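Side-chain contact in dUTPase (Streptococcus mutans, PDB 3H6X), which probably hydrolyses dUTP to dUMP and diphosphate, as a trimeric enzyme of the dUTPase family: residues L62-R67 and G97-Q102. Sequence-based numbering, arbitrary orientation.
Sequences LYLFDR and GHIFAQ
L64 and I99 touch where the two backbones stay well apart, the nearest CA atoms, those of L64 and A101, being 8.0 Å from each other. No hydrogen bond links 62-67 to 97-102, which lie on strands of two different sheets, 60-66 and 100-105, and the contact is mainly one of aliphatic side chains. I99, just ahead of F100 in the chain, carries the contact from its side and divides its two branches between two leucines. Its CG2 methyl presses on CD1 of L64 at 3.4 Å, tighter than a usual carbon-carbon contact. The longer branch goes to the leucine two residues earlier, where I99 CD1 rests against L62 CD2 at 4.0 Å. Chi1 of -67° aims the two branches of I99, CG1 anti to the carbonyl carbon and CG2 anti to the backbone N. L64 CD1 also comes within 4.2 Å of the carbonyl O of F100, whose side chain leaves the backbone away from 62-67 and packs on P49. On the far side of the strand, Y63 and F65 face the other copies: the Y63 ring meets F65 of the second subunit, and F65 meets Y63 of the third. Nearby, I85 touches both leucines and F124 packs on L62, extending the apolar layer, while V120 lies against A101. Buried aliphatic packing between two antiparallel sheets, with the opposite face of one strand given to the trimer interface, fits the jelly-roll beta-barrel of trimeric dUTPases.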
ATOM      1  N   LEU B  62       8.335  -0.704   9.368  1.00  4.99           N
ATOM      2  CA  LEU B  62       7.582   0.541   9.399  1.00  4.35           C
ATOM      3  C   LEU B  62       7.105   0.812   7.982  1.00  5.50           C
ATOM      4  O   LEU B  62       7.924   0.908   7.065  1.00  5.93           O
ATOM      5  CB  LEU B  62       8.485   1.701   9.843  1.00  5.61           C
ATOM      6  CG  LEU B  62       7.856   3.108   9.711  1.00  5.62           C
ATOM      7  CD1 LEU B  62       6.658   3.285  10.615  1.00  6.57           C
ATOM      8  CD2 LEU B  62       8.899   4.174  10.020  1.00  6.60           C
ATOM      9  N   TYR B  63       5.798   0.927   7.786  1.00  5.37           N
ATOM     10  CA  TYR B  63       5.260   1.252   6.467  1.00  5.27           C
ATOM     11  C   TYR B  63       4.878   2.713   6.447  1.00  6.20           C
ATOM     12  O   TYR B  63       4.348   3.228   7.438  1.00  6.87           O
ATOM     13  CB  TYR B  63       3.985   0.459   6.202  1.00  5.27           C
ATOM     14  CG  TYR B  63       4.210  -1.009   5.964  1.00  5.70           C
ATOM     15  CD1 TYR B  63       5.157  -1.438   5.043  1.00  7.69           C
ATOM     16  CD2 TYR B  63       3.477  -1.962   6.647  1.00 11.88           C
ATOM     17  CE1 TYR B  63       5.373  -2.795   4.821  1.00  8.22           C
ATOM     18  CE2 TYR B  63       3.692  -3.318   6.433  1.00 14.40           C
ATOM     19  CZ  TYR B  63       4.639  -3.716   5.514  1.00 12.00           C
ATOM     20  OH  TYR B  63       4.857  -5.056   5.278  1.00 12.39           O
ATOM     21  N   LEU B  64       5.150   3.379   5.328  1.00  5.07           N
ATOM     22  CA  LEU B  64       4.707   4.768   5.146  1.00  5.16           C
ATOM     23  C   LEU B  64       3.573   4.776   4.148  1.00  6.06           C
ATOM     24  O   LEU B  64       3.726   4.272   3.040  1.00  5.55           O
ATOM     25  CB  LEU B  64       5.842   5.607   4.568  1.00  5.41           C
ATOM     26  CG  LEU B  64       7.153   5.618   5.348  1.00  8.90           C
ATOM     27  CD1 LEU B  64       8.144   6.545   4.650  1.00 11.93           C
ATOM     28  CD2 LEU B  64       6.888   6.045   6.790  1.00  9.50           C
ATOM     29  N   PHE B  65       2.429   5.318   4.555  1.00  5.87           N
ATOM     30  CA  PHE B  65       1.274   5.427   3.669  1.00  7.43           C
ATOM     31  C   PHE B  65       0.975   6.875   3.371  1.00  7.84           C
ATOM     32  O   PHE B  65       1.249   7.773   4.171  1.00  6.91           O
ATOM     33  CB  PHE B  65       0.018   4.792   4.300  1.00  7.07           C
ATOM     34  CG  PHE B  65       0.178   3.340   4.632  1.00  8.19           C
ATOM     35  CD1 PHE B  65       0.179   2.378   3.631  1.00  8.93           C
ATOM     36  CD2 PHE B  65       0.327   2.936   5.947  1.00  7.15           C
ATOM     37  CE1 PHE B  65       0.333   1.027   3.947  1.00  8.90           C
ATOM     38  CE2 PHE B  65       0.480   1.602   6.267  1.00  7.20           C
ATOM     39  CZ  PHE B  65       0.469   0.643   5.264  1.00  7.11           C
ATOM     40  N   ASP B  66       0.384   7.098   2.206  1.00  8.13           N
ATOM     41  CA  ASP B  66      -0.066   8.422   1.831  1.00  8.01           C
ATOM     42  C   ASP B  66      -1.109   8.896   2.846  1.00  9.16           C
ATOM     43  O   ASP B  66      -1.804   8.094   3.471  1.00  7.47           O
ATOM     44  CB  ASP B  66      -0.767   8.333   0.469  1.00  8.74           C
ATOM     45  CG  ASP B  66      -0.316   9.403  -0.490  1.00 11.26           C
ATOM     46  OD1 ASP B  66       0.207  10.451  -0.031  1.00 15.12           O
ATOM     47  OD2 ASP B  66      -0.440   9.179  -1.704  1.00 10.81           O
ATOM     48  N   ARG B  67      -1.212  10.199   3.022  1.00 10.74           N
ATOM     49  CA  ARG B  67      -2.355  10.758   3.744  1.00 11.41           C
ATOM     50  C   ARG B  67      -3.510  10.858   2.774  1.00  9.67           C
ATOM     51  O   ARG B  67      -3.312  11.174   1.604  1.00 10.99           O
ATOM     52  CB  ARG B  67      -2.022  12.143   4.285  1.00 12.92           C
ATOM     53  CG  ARG B  67      -0.916  12.169   5.332  1.00 16.45           C
ATOM     54  CD  ARG B  67      -0.872  13.515   6.018  1.00 21.76           C
ATOM     55  NE  ARG B  67      -1.994  13.698   6.931  1.00 23.94           N
ATOM     56  CZ  ARG B  67      -2.670  14.833   7.071  1.00 29.92           C
ATOM     57  NH1 ARG B  67      -2.349  15.903   6.343  1.00 38.05           N
ATOM     58  NH2 ARG B  67      -3.673  14.899   7.923  1.00 24.60           N
ATOM     59  N   GLY B  97      19.687   6.877   8.105  1.00  6.73           N
ATOM     60  CA  GLY B  97      18.342   6.324   8.136  1.00  7.71           C
ATOM     61  C   GLY B  97      17.267   7.374   7.988  1.00  7.12           C
ATOM     62  O   GLY B  97      16.094   7.144   8.296  1.00  5.80           O
ATOM     63  N   HIS B  98      17.665   8.533   7.480  1.00  5.95           N
ATOM     64  CA  HIS B  98      16.715   9.619   7.227  1.00  5.77           C
ATOM     65  C   HIS B  98      15.601   9.140   6.307  1.00  7.16           C
ATOM     66  O   HIS B  98      15.849   8.686   5.191  1.00  6.82           O
ATOM     67  CB  HIS B  98      17.457  10.780   6.580  1.00  6.22           C
ATOM     68  CG  HIS B  98      16.637  12.037   6.434  1.00  6.72           C
ATOM     69  ND1 HIS B  98      17.096  13.124   5.739  1.00  7.45           N
ATOM     70  CD2 HIS B  98      15.397  12.344   6.887  1.00  6.71           C
ATOM     71  CE1 HIS B  98      16.163  14.083   5.774  1.00  6.63           C
ATOM     72  NE2 HIS B  98      15.143  13.637   6.474  1.00  6.78           N
ATOM     73  N   ILE B  99      14.365   9.250   6.772  1.00  5.17           N
ATOM     74  CA  ILE B  99      13.215   8.822   5.996  1.00  6.61           C
ATOM     75  C   ILE B  99      12.766   9.935   5.051  1.00  5.77           C
ATOM     76  O   ILE B  99      12.608  11.077   5.470  1.00  6.50           O
ATOM     77  CB  ILE B  99      12.055   8.457   6.942  1.00  6.03           C
ATOM     78  CG1 ILE B  99      12.417   7.205   7.754  1.00  5.79           C
ATOM     79  CG2 ILE B  99      10.748   8.239   6.149  1.00  7.46           C
ATOM     80  CD1 ILE B  99      11.507   6.994   8.947  1.00  6.94           C
ATOM     81  N   PHE B 100      12.664   9.603   3.762  1.00  7.46           N
ATOM     82  CA  PHE B 100      12.119  10.499   2.743  1.00  7.45           C
ATOM     83  C   PHE B 100      10.815   9.931   2.206  1.00  8.84           C
ATOM     84  O   PHE B 100      10.666   8.704   2.103  1.00 11.37           O
ATOM     85  CB  PHE B 100      13.088  10.643   1.567  1.00  9.21           C
ATOM     86  CG  PHE B 100      14.326  11.429   1.881  1.00  9.56           C
ATOM     87  CD1 PHE B 100      15.394  10.827   2.525  1.00 11.29           C
ATOM     88  CD2 PHE B 100      14.435  12.766   1.500  1.00  9.13           C
ATOM     89  CE1 PHE B 100      16.551  11.553   2.814  1.00 11.04           C
ATOM     90  CE2 PHE B 100      15.583  13.482   1.762  1.00 12.26           C
ATOM     91  CZ  PHE B 100      16.639  12.881   2.433  1.00 11.60           C
ATOM     92  N   ALA B 101       9.893  10.822   1.851  1.00  6.76           N
ATOM     93  CA  ALA B 101       8.657  10.443   1.159  1.00  7.84           C
ATOM     94  C   ALA B 101       8.773  10.808  -0.325  1.00  7.29           C
ATOM     95  O   ALA B 101       8.989  11.967  -0.670  1.00  8.63           O
ATOM     96  CB  ALA B 101       7.475  11.166   1.791  1.00  9.51           C
ATOM     97  N   GLN B 102       8.669   9.818  -1.199  1.00  6.88           N
ATOM     98  CA  GLN B 102       8.798  10.050  -2.639  1.00  8.03           C
ATOM     99  C   GLN B 102       7.456  10.499  -3.225  1.00  8.21           C
ATOM    100  O   GLN B 102       6.579   9.672  -3.487  1.00  7.71           O
ATOM    101  CB  GLN B 102       9.273   8.755  -3.306  1.00  8.77           C
ATOM    102  CG  GLN B 102       9.850   8.932  -4.709  1.00 12.44           C
ATOM    103  CD  GLN B 102      10.262   7.608  -5.334  1.00 16.27           C
ATOM    104  OE1 GLN B 102      10.688   6.676  -4.645  1.00 18.91           O
ATOM    105  NE2 GLN B 102      10.120   7.516  -6.653  1.00 17.73           N
TER